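Local coordinates for StAR-related lipid transfer protein 13 (Homo sapiens, PDB 2PSO) that stimulates GTP hydrolysis by RhoA, and perhaps Cdc42, as a GTPase-activating protein, and carries the lipid-binding START domain described here, at residues A79-E84 with R220-F225; T118-Y123 with D135-R140; V172-Q177 with I193-L198. All blocks are in the same frame, centred on the assembly; numbering follows the deposited sequence.

Contact 1 of 3, residues A79-E84 with R220-F225; sequences ASVEVE and RIRNSF
V83 of the strand packs against F225, just past the end of the C-terminal helix 209-223, and this is the apolar half of the contact. The methyl CG2 of V83 comes 3.6 Å from CD1 of F225, meeting the ring obliquely. CG of F225 stands anti to its carbonyl carbon (chi1 -85°), which brings the ring beside that methyl. V90 and V89 of helix 87-96 add to the same apolar cluster, and R93 makes a cation-pi contact with the F225 ring.

The other half is the long side chain of R222, whose aliphatic part runs past the strand. Its CD sits 3.4 Å from the carbonyl O of E82, and NH1 lies 3.8 Å from CG1 of V81. A bend at chi3 (58°) turns the guanidinium along the strand toward V81. There it forms a salt bridge through NH2 with D59, while N223 OD1 accepts weak bonds from NE and NH2, close to the guanidinium plane.

No hydrogen bond links 79-84 to 220-225. The end of helix 209-223 is therefore seated on strand 76-83 of the START-domain sheet by methyl, ring and methylene contacts, with the charge of R222 met by D59, outside both segments.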
loop_
_atom_site.group_PDB
_atom_site.type_symbol
_atom_site.label_atom_id
_atom_site.label_comp_id
_atom_site.label_asym_id
_atom_site.label_seq_id
_atom_site.Cartn_x
_atom_site.Cartn_y
_atom_site.Cartn_z
ATOM N N ALA A 79 -3.387 -5.817 -2.315
ATOM C CA ALA A 79 -4.465 -5.434 -3.239
ATOM C C ALA A 79 -4.041 -5.440 -4.710
ATOM O O ALA A 79 -2.877 -5.188 -5.023
ATOM C CB ALA A 79 -5.033 -4.096 -2.868
ATOM N N SER A 80 -4.993 -5.730 -5.603
ATOM C CA SER A 80 -4.752 -5.795 -7.055
ATOM C C SER A 80 -5.758 -5.066 -7.939
ATOM O O SER A 80 -6.885 -4.792 -7.522
ATOM C CB SER A 80 -4.736 -7.227 -7.505
ATOM O OG SER A 80 -3.470 -7.755 -7.261
ATOM N N VAL A 81 -5.329 -4.759 -9.165
ATOM C CA VAL A 81 -6.205 -4.298 -10.230
ATOM C C VAL A 81 -5.548 -4.597 -11.550
ATOM O O VAL A 81 -4.340 -4.839 -11.619
ATOM C CB VAL A 81 -6.396 -2.789 -10.237
ATOM C CG1 VAL A 81 -7.554 -2.353 -9.351
ATOM C CG2 VAL A 81 -5.117 -2.114 -9.878
ATOM N N GLU A 82 -6.360 -4.581 -12.602
ATOM C CA GLU A 82 -5.860 -4.588 -13.961
ATOM C C GLU A 82 -5.900 -3.131 -14.434
ATOM O O GLU A 82 -6.927 -2.461 -14.320
ATOM C CB GLU A 82 -6.710 -5.504 -14.847
ATOM C CG GLU A 82 -6.098 -5.755 -16.234
ATOM C CD GLU A 82 -7.002 -6.553 -17.190
ATOM O OE1 GLU A 82 -7.346 -7.715 -16.869
ATOM O OE2 GLU A 82 -7.348 -6.022 -18.277
ATOM N N VAL A 83 -4.781 -2.610 -14.923
ATOM C CA VAL A 83 -4.794 -1.223 -15.385
ATOM C C VAL A 83 -4.449 -1.107 -16.858
ATOM O O VAL A 83 -3.549 -1.797 -17.346
ATOM C CB VAL A 83 -3.917 -0.291 -14.510
ATOM C CG1 VAL A 83 -2.832 -1.067 -13.840
ATOM C CG2 VAL A 83 -3.339 0.852 -15.332
ATOM N N GLU A 84 -5.202 -0.245 -17.551
ATOM C CA GLU A 84 -5.072 -0.013 -19.002
ATOM C C GLU A 84 -3.857 0.833 -19.400
ATOM O O GLU A 84 -4.014 1.911 -19.969
ATOM C CB GLU A 84 -6.335 0.674 -19.543
ATOM C CG GLU A 84 -7.631 -0.136 -19.391
ATOM C CD GLU A 84 -7.601 -1.444 -20.167
ATOM O OE1 GLU A 84 -7.510 -1.390 -21.416
ATOM O OE2 GLU A 84 -7.669 -2.522 -19.517
ATOM N N ARG A 220 -7.871 3.766 -7.663
ATOM C CA ARG A 220 -7.690 5.122 -8.111
ATOM C C ARG A 220 -6.565 5.187 -9.128
ATOM O O ARG A 220 -6.688 5.861 -10.162
ATOM C CB ARG A 220 -7.393 6.025 -6.943
ATOM C CG ARG A 220 -8.611 6.327 -6.164
ATOM C CD ARG A 220 -8.345 7.390 -5.164
ATOM N NE ARG A 220 -7.099 7.138 -4.464
ATOM C CZ ARG A 220 -7.012 7.023 -3.153
ATOM N NH1 ARG A 220 -8.105 7.152 -2.428
ATOM N NH2 ARG A 220 -5.842 6.802 -2.575
ATOM N N ILE A 221 -5.482 4.461 -8.868
ATOM C CA ILE A 221 -4.411 4.421 -9.842
ATOM C C ILE A 221 -4.969 3.938 -11.159
ATOM O O ILE A 221 -4.665 4.508 -12.214
ATOM C CB ILE A 221 -3.308 3.496 -9.427
ATOM C CG1 ILE A 221 -2.545 4.117 -8.242
ATOM C CG2 ILE A 221 -2.409 3.228 -10.638
ATOM C CD1 ILE A 221 -1.624 3.180 -7.542
ATOM N N ARG A 222 -5.821 2.916 -11.100
ATOM C CA ARG A 222 -6.425 2.401 -12.312
ATOM C C ARG A 222 -7.293 3.454 -12.986
ATOM O O ARG A 222 -7.089 3.762 -14.168
ATOM C CB ARG A 222 -7.237 1.161 -12.019
ATOM C CG ARG A 222 -7.912 0.585 -13.220
ATOM C CD ARG A 222 -9.010 -0.332 -12.757
ATOM N NE ARG A 222 -9.963 0.380 -11.911
ATOM C CZ ARG A 222 -10.833 -0.218 -11.108
ATOM N NH1 ARG A 222 -10.869 -1.542 -11.029
ATOM N NH2 ARG A 222 -11.666 0.508 -10.379
ATOM N N ASN A 223 -8.228 4.027 -12.230
ATOM C CA ASN A 223 -9.108 5.057 -12.763
ATOM C C ASN A 223 -8.376 6.208 -13.435
ATOM O O ASN A 223 -8.859 6.777 -14.405
ATOM C CB ASN A 223 -10.019 5.616 -11.684
ATOM C CG ASN A 223 -10.951 4.565 -11.106
ATOM O OD1 ASN A 223 -11.214 3.525 -11.725
ATOM N ND2 ASN A 223 -11.443 4.822 -9.899
ATOM N N SER A 224 -7.194 6.544 -12.943
ATOM C CA SER A 224 -6.487 7.687 -13.487
ATOM C C SER A 224 -5.904 7.425 -14.889
ATOM O O SER A 224 -5.223 8.285 -15.454
ATOM C CB SER A 224 -5.401 8.146 -12.525
ATOM O OG SER A 224 -4.326 7.232 -12.571
ATOM N N PHE A 225 -6.197 6.252 -15.451
ATOM C CA PHE A 225 -5.809 5.935 -16.815
ATOM C C PHE A 225 -7.042 5.693 -17.658
ATOM O O PHE A 225 -6.952 5.187 -18.772
ATOM C CB PHE A 225 -4.981 4.658 -16.858
ATOM C CG PHE A 225 -3.531 4.851 -16.600
ATOM C CD1 PHE A 225 -2.971 4.424 -15.400
ATOM C CD2 PHE A 225 -2.716 5.418 -17.559
ATOM C CE1 PHE A 225 -1.618 4.569 -15.152
ATOM C CE2 PHE A 225 -1.375 5.578 -17.332
ATOM C CZ PHE A 225 -0.817 5.153 -16.117
#

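Contact 2 of 3, residues T118-Y123 with D135-R140; sequences TEIYQY and DFVVLR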
loop_
_atom_site.group_PDB
_atom_site.type_symbol
_atom_site.label_atom_id
_atom_site.label_comp_id
_atom_site.label_asym_id
_atom_site.label_seq_id
_atom_site.Cartn_x
_atom_site.Cartn_y
_atom_site.Cartn_z
ATOM N N THR A 118 17.391 5.041 -6.629
ATOM C CA THR A 118 16.977 5.003 -5.249
ATOM C C THR A 118 17.051 6.408 -4.656
ATOM O O THR A 118 17.966 7.184 -4.992
ATOM C CB THR A 118 17.810 4.018 -4.366
ATOM O OG1 THR A 118 18.931 4.697 -3.815
ATOM C CG2 THR A 118 18.308 2.813 -5.133
ATOM N N GLU A 119 16.105 6.717 -3.761
ATOM C CA GLU A 119 15.972 8.056 -3.218
ATOM C C GLU A 119 15.260 8.095 -1.860
ATOM O O GLU A 119 14.636 7.116 -1.422
ATOM C CB GLU A 119 15.236 8.944 -4.220
ATOM C CG GLU A 119 13.750 9.099 -4.024
ATOM C CD GLU A 119 13.076 9.734 -5.239
ATOM O OE1 GLU A 119 13.767 9.928 -6.272
ATOM O OE2 GLU A 119 11.854 10.038 -5.184
ATOM N N ILE A 120 15.371 9.237 -1.191
ATOM C CA ILE A 120 14.593 9.482 -0.006
ATOM C C ILE A 120 13.455 10.472 -0.289
ATOM O O ILE A 120 13.657 11.644 -0.641
ATOM C CB ILE A 120 15.481 9.977 1.111
ATOM C CG1 ILE A 120 16.458 8.883 1.467
ATOM C CG2 ILE A 120 14.661 10.326 2.323
ATOM C CD1 ILE A 120 17.158 9.188 2.697
ATOM N N TYR A 121 12.241 9.997 -0.149
ATOM C CA TYR A 121 11.117 10.774 -0.613
ATOM C C TYR A 121 10.295 11.122 0.594
ATOM O O TYR A 121 10.210 10.343 1.529
ATOM C CB TYR A 121 10.303 9.929 -1.594
ATOM C CG TYR A 121 9.380 10.705 -2.466
ATOM C CD1 TYR A 121 9.872 11.635 -3.365
ATOM C CD2 TYR A 121 8.010 10.507 -2.408
ATOM C CE1 TYR A 121 9.033 12.344 -4.178
ATOM C CE2 TYR A 121 7.148 11.211 -3.238
ATOM C CZ TYR A 121 7.668 12.129 -4.116
ATOM O OH TYR A 121 6.833 12.859 -4.925
ATOM N N GLN A 122 9.680 12.287 0.592
ATOM C CA GLN A 122 8.885 12.677 1.749
ATOM C C GLN A 122 7.582 13.283 1.313
ATOM O O GLN A 122 7.580 14.227 0.551
ATOM C CB GLN A 122 9.671 13.672 2.603
ATOM C CG GLN A 122 8.842 14.584 3.459
ATOM C CD GLN A 122 9.416 15.986 3.487
ATOM O OE1 GLN A 122 8.931 16.876 2.793
ATOM N NE2 GLN A 122 10.459 16.186 4.263
ATOM N N TYR A 123 6.476 12.726 1.781
ATOM C CA TYR A 123 5.170 13.289 1.481
ATOM C C TYR A 123 4.275 13.352 2.693
ATOM O O TYR A 123 4.574 12.760 3.718
ATOM C CB TYR A 123 4.461 12.494 0.395
ATOM C CG TYR A 123 4.301 10.991 0.647
ATOM C CD1 TYR A 123 3.114 10.461 1.169
ATOM C CD2 TYR A 123 5.321 10.099 0.316
ATOM C CE1 TYR A 123 2.956 9.089 1.368
ATOM C CE2 TYR A 123 5.177 8.739 0.522
ATOM C CZ TYR A 123 3.997 8.236 1.043
ATOM O OH TYR A 123 3.882 6.865 1.213
ATOM N N ASP A 135 2.068 11.342 7.942
ATOM C CA ASP A 135 3.295 11.837 7.293
ATOM C C ASP A 135 4.341 10.760 7.003
ATOM O O ASP A 135 4.462 9.777 7.741
ATOM C CB ASP A 135 3.924 12.949 8.116
ATOM C CG ASP A 135 2.933 14.024 8.468
ATOM O OD1 ASP A 135 1.911 14.146 7.754
ATOM O OD2 ASP A 135 3.178 14.743 9.463
ATOM N N PHE A 136 5.090 10.952 5.921
ATOM C CA PHE A 136 5.931 9.879 5.398
ATOM C C PHE A 136 7.296 10.349 4.964
ATOM O O PHE A 136 7.448 11.424 4.402
ATOM C CB PHE A 136 5.258 9.168 4.221
ATOM C CG PHE A 136 4.005 8.433 4.596
ATOM C CD1 PHE A 136 2.842 9.124 4.918
ATOM C CD2 PHE A 136 3.981 7.056 4.618
ATOM C CE1 PHE A 136 1.689 8.457 5.265
ATOM C CE2 PHE A 136 2.818 6.381 4.958
ATOM C CZ PHE A 136 1.677 7.081 5.283
ATOM N N VAL A 137 8.290 9.523 5.224
ATOM C CA VAL A 137 9.647 9.792 4.820
ATOM C C VAL A 137 10.187 8.429 4.564
ATOM O O VAL A 137 10.260 7.601 5.453
ATOM C CB VAL A 137 10.482 10.437 5.937
ATOM C CG1 VAL A 137 11.936 10.595 5.485
ATOM C CG2 VAL A 137 9.871 11.775 6.363
ATOM N N VAL A 138 10.587 8.188 3.338
ATOM C CA VAL A 138 10.739 6.842 2.888
ATOM C C VAL A 138 11.984 6.682 2.016
ATOM O O VAL A 138 12.370 7.607 1.314
ATOM C CB VAL A 138 9.453 6.489 2.167
ATOM C CG1 VAL A 138 9.715 5.779 0.868
ATOM C CG2 VAL A 138 8.590 5.700 3.085
ATOM N N LEU A 139 12.658 5.544 2.127
ATOM C CA LEU A 139 13.644 5.124 1.157
ATOM C C LEU A 139 12.890 4.375 0.018
ATOM O O LEU A 139 12.236 3.373 0.286
ATOM C CB LEU A 139 14.602 4.187 1.883
ATOM C CG LEU A 139 15.764 3.495 1.159
ATOM C CD1 LEU A 139 16.801 4.500 0.740
ATOM C CD2 LEU A 139 16.408 2.435 2.058
ATOM N N ARG A 140 12.907 4.856 -1.224
ATOM C CA ARG A 140 12.250 4.113 -2.327
ATOM C C ARG A 140 13.318 3.755 -3.297
ATOM O O ARG A 140 14.206 4.558 -3.555
ATOM C CB ARG A 140 11.277 4.957 -3.175
ATOM C CG ARG A 140 10.608 6.084 -2.504
ATOM C CD ARG A 140 10.319 7.134 -3.503
ATOM N NE ARG A 140 8.898 7.312 -3.740
ATOM C CZ ARG A 140 8.401 8.195 -4.590
ATOM N NH1 ARG A 140 7.094 8.285 -4.754
ATOM N NH2 ARG A 140 9.212 9.001 -5.263
#
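Strands 118-125 and 134-143 form an antiparallel beta hairpin in the curved sheet of the START domain, and E119 to Y123 pair in register with R140 to F136. The evidence is an angle of 165° between the strand directions and backbone bonds in both directions at E119-R140, Y121-V138 and Y123-F136, the one from Y123 N to F136 O being weak. I120, Q122, V137 and L139 share one face of the sheet, where CG2 of I120 and CG1 of V137 are 4.2 Å apart.

The other face carries one stacked pair and one slid-apart aromatic pair. The R140 guanidinium lies flat on the Y121 ring, planes 4° apart and CZ of R140 3.5 Å from the Y121 ring centroid, a cation-pi stack; a bend at chi3 (113°) folds the arginine back over the ring. At its edge, NH2 of R140 donates to OE2 of E119 at 2.8 Å in a salt bridge, on the anti side but tilted out of the carboxylate plane. E119 also bridges to R96 through OE1; pairing with two arginines would probably favour the charged carboxylate, while the stack and the E119 bond together limit rotation of the R140 guanidinium.

Farther along, the Y123 and F136 rings are nearly parallel with little overlap. CB of F136 sits over the centre of the Y123 ring as a CH-pi contact, and the Y123 hydroxyl OH ends 3.4 Å from CD2 of F136.

Contact 3 of 3, residues V172-Q177 with I193-L198; sequences VVMDSQ and ICRIDL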
loop_
_atom_site.group_PDB
_atom_site.type_symbol
_atom_site.label_atom_id
_atom_site.label_comp_id
_atom_site.label_asym_id
_atom_site.label_seq_id
_atom_site.Cartn_x
_atom_site.Cartn_y
_atom_site.Cartn_z
ATOM N N VAL A 172 4.842 4.521 9.667
ATOM C CA VAL A 172 5.977 3.623 9.526
ATOM C C VAL A 172 5.626 2.624 8.420
ATOM O O VAL A 172 4.928 1.625 8.650
ATOM C CB VAL A 172 6.313 2.870 10.841
ATOM C CG1 VAL A 172 7.480 1.892 10.629
ATOM C CG2 VAL A 172 6.653 3.838 11.973
ATOM N N VAL A 173 6.070 2.928 7.206
ATOM C CA VAL A 173 5.930 2.001 6.120
ATOM C C VAL A 173 6.913 0.885 6.456
ATOM O O VAL A 173 8.110 1.059 6.330
ATOM C CB VAL A 173 6.230 2.692 4.760
ATOM C CG1 VAL A 173 6.384 1.677 3.627
ATOM C CG2 VAL A 173 5.135 3.665 4.422
ATOM N N MET A 174 6.395 -0.238 6.956
ATOM C CA MET A 174 7.235 -1.369 7.352
ATOM C C MET A 174 7.550 -2.176 6.108
ATOM O O MET A 174 8.702 -2.561 5.863
ATOM C CB MET A 174 6.518 -2.246 8.379
ATOM C CG MET A 174 5.964 -1.486 9.603
ATOM S SD MET A 174 4.900 -2.477 10.726
ATOM C CE MET A 174 5.787 -4.038 10.764
ATOM N N ASP A 175 6.502 -2.410 5.327
ATOM C CA ASP A 175 6.603 -2.993 3.997
ATOM C C ASP A 175 5.746 -2.185 3.047
ATOM O O ASP A 175 4.650 -1.735 3.406
ATOM C CB ASP A 175 6.080 -4.420 3.992
ATOM C CG ASP A 175 7.157 -5.434 4.228
ATOM O OD1 ASP A 175 8.194 -5.071 4.812
ATOM O OD2 ASP A 175 6.966 -6.603 3.823
ATOM N N SER A 176 6.257 -1.985 1.839
ATOM C CA SER A 176 5.461 -1.441 0.752
ATOM C C SER A 176 6.145 -1.807 -0.519
ATOM O O SER A 176 7.319 -1.436 -0.741
ATOM C CB SER A 176 5.376 0.067 0.816
ATOM O OG SER A 176 4.497 0.540 -0.196
ATOM N N GLN A 177 5.442 -2.540 -1.365
ATOM C CA GLN A 177 6.045 -2.844 -2.621
ATOM C C GLN A 177 5.036 -2.933 -3.729
ATOM O O GLN A 177 4.046 -3.653 -3.615
ATOM C CB GLN A 177 6.975 -4.071 -2.554
ATOM C CG GLN A 177 6.363 -5.347 -2.015
ATOM C CD GLN A 177 6.841 -5.718 -0.602
ATOM O OE1 GLN A 177 7.604 -4.987 0.045
ATOM N NE2 GLN A 177 6.387 -6.870 -0.125
ATOM N N ILE A 193 1.574 -4.917 -2.282
ATOM C CA ILE A 193 1.691 -5.541 -0.974
ATOM C C ILE A 193 2.289 -4.611 0.072
ATOM O O ILE A 193 3.479 -4.336 0.028
ATOM C CB ILE A 193 2.613 -6.763 -1.009
ATOM C CG1 ILE A 193 2.084 -7.803 -1.991
ATOM C CG2 ILE A 193 2.750 -7.365 0.410
ATOM C CD1 ILE A 193 3.149 -8.745 -2.476
ATOM N N CYS A 194 1.502 -4.165 1.041
ATOM C CA CYS A 194 2.085 -3.360 2.097
ATOM C C CYS A 194 1.590 -3.613 3.536
ATOM O O CYS A 194 0.667 -4.381 3.784
ATOM C CB CYS A 194 1.886 -1.907 1.778
ATOM S SG CYS A 194 0.223 -1.441 2.159
ATOM N N ARG A 195 2.228 -2.910 4.467
ATOM C CA ARG A 195 2.087 -3.101 5.892
ATOM C C ARG A 195 2.555 -1.803 6.517
ATOM O O ARG A 195 3.750 -1.564 6.665
ATOM C CB ARG A 195 3.006 -4.233 6.357
ATOM C CG ARG A 195 2.821 -4.650 7.831
ATOM C CD ARG A 195 3.797 -5.757 8.288
ATOM N NE ARG A 195 3.304 -6.422 9.491
ATOM C CZ ARG A 195 3.975 -7.280 10.265
ATOM N NH1 ARG A 195 5.228 -7.627 10.004
ATOM N NH2 ARG A 195 3.362 -7.811 11.314
ATOM N N ILE A 196 1.612 -0.946 6.863
ATOM C CA ILE A 196 1.951 0.344 7.424
ATOM C C ILE A 196 1.473 0.413 8.871
ATOM O O ILE A 196 0.457 -0.188 9.227
ATOM C CB ILE A 196 1.311 1.469 6.607
ATOM C CG1 ILE A 196 1.503 1.184 5.113
ATOM C CG2 ILE A 196 1.909 2.812 6.969
ATOM C CD1 ILE A 196 0.980 2.270 4.195
ATOM N N ASP A 197 2.226 1.128 9.703
ATOM C CA ASP A 197 1.851 1.405 11.069
ATOM C C ASP A 197 1.586 2.905 11.182
ATOM O O ASP A 197 2.489 3.672 11.520
ATOM C CB ASP A 197 3.001 0.983 11.989
ATOM C CG ASP A 197 2.710 1.212 13.477
ATOM O OD1 ASP A 197 1.755 1.939 13.818
ATOM O OD2 ASP A 197 3.466 0.669 14.316
ATOM N N LEU A 198 0.359 3.334 10.879
ATOM C CA LEU A 198 -0.058 4.696 11.204
ATOM C C LEU A 198 -0.089 4.664 12.707
ATOM O O LEU A 198 -0.539 3.675 13.286
ATOM C CB LEU A 198 -1.459 5.019 10.694
ATOM C CG LEU A 198 -1.992 4.654 9.300
ATOM C CD1 LEU A 198 -0.989 4.947 8.167
ATOM C CD2 LEU A 198 -2.479 3.202 9.244
#
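M174 and D175 both donate their backbone N-H to the carbonyl O of R195, M174 N at 3.0 Å and D175 N at 3.2 Å, so one acceptor is gripped twice. The M174 bond runs close to the line of the carbonyl, while D175 N comes in more from the side, tilted 17° from the carbonyl plane. R195 N answers by donating to D175 O. Q177 and I193 exchange bonds in both directions, and D197 N donates to V172 O at 2.9 Å.

M174 bends at chi3 (41°) and sets its methyl CE over one face of the R195 guanidinium, toward the rim, with CE 3.6 Å from CD of R195. The R195 chain is extended from CG to NE, which sets the guanidinium against the M174 methyl. On the sheet face of D175, R195, Q177 and I193, Q177 curls at chi2 (-107°) to bring NE2 within 3.7 Å of CG2 of I193, its CG also lying against the carbonyl O of I193. An alanine in place of Q177 would keep the backbone pairing but would probably leave the CG2 methyl of I193 without its amide neighbour and open a gap beside that carbonyl. On the face of V173, S176, C194 and I196, V173 and I196 lie side by side, their CG2 methyls 4.2 Å apart.

Outside the pair, D70 forms a salt bridge with R195 NH1, and the carbonyl of L74 accepts from NH2; together they hold the guanidinium with its face toward the M174 methyl. C194 and I196 touch C214 and F210 of helix 209-223.

The register shifts by one residue between V173 and D175, and with two residues facing R195 this is a classic beta bulge in an antiparallel hairpin, placed where strand 169-182 turns a corner in the START-domain sheet.

In the fold
All three contacts reach one curved sheet of the START domain; contact 1 also includes the end of helix 209-223, and contact 3 has side chains that touch that helix. Contacts 2 and 3 are direct neighbours, centres 12 Å apart, because strands 134-143 and 169-182 pair in the sheet; F136 CD2 packs on V173 CG2 at 3.6 Å, and F136 also approaches I196. Contact 1 stands about 20 Å from contact 3 and 23 Å from contact 2, between centres, and touches neither. It is joined to contact 3 by strand 188-196, which pairs with 76-83 and is followed by the helix. START domains generally hold lipid in a cavity between the sheet and the C-terminal helix.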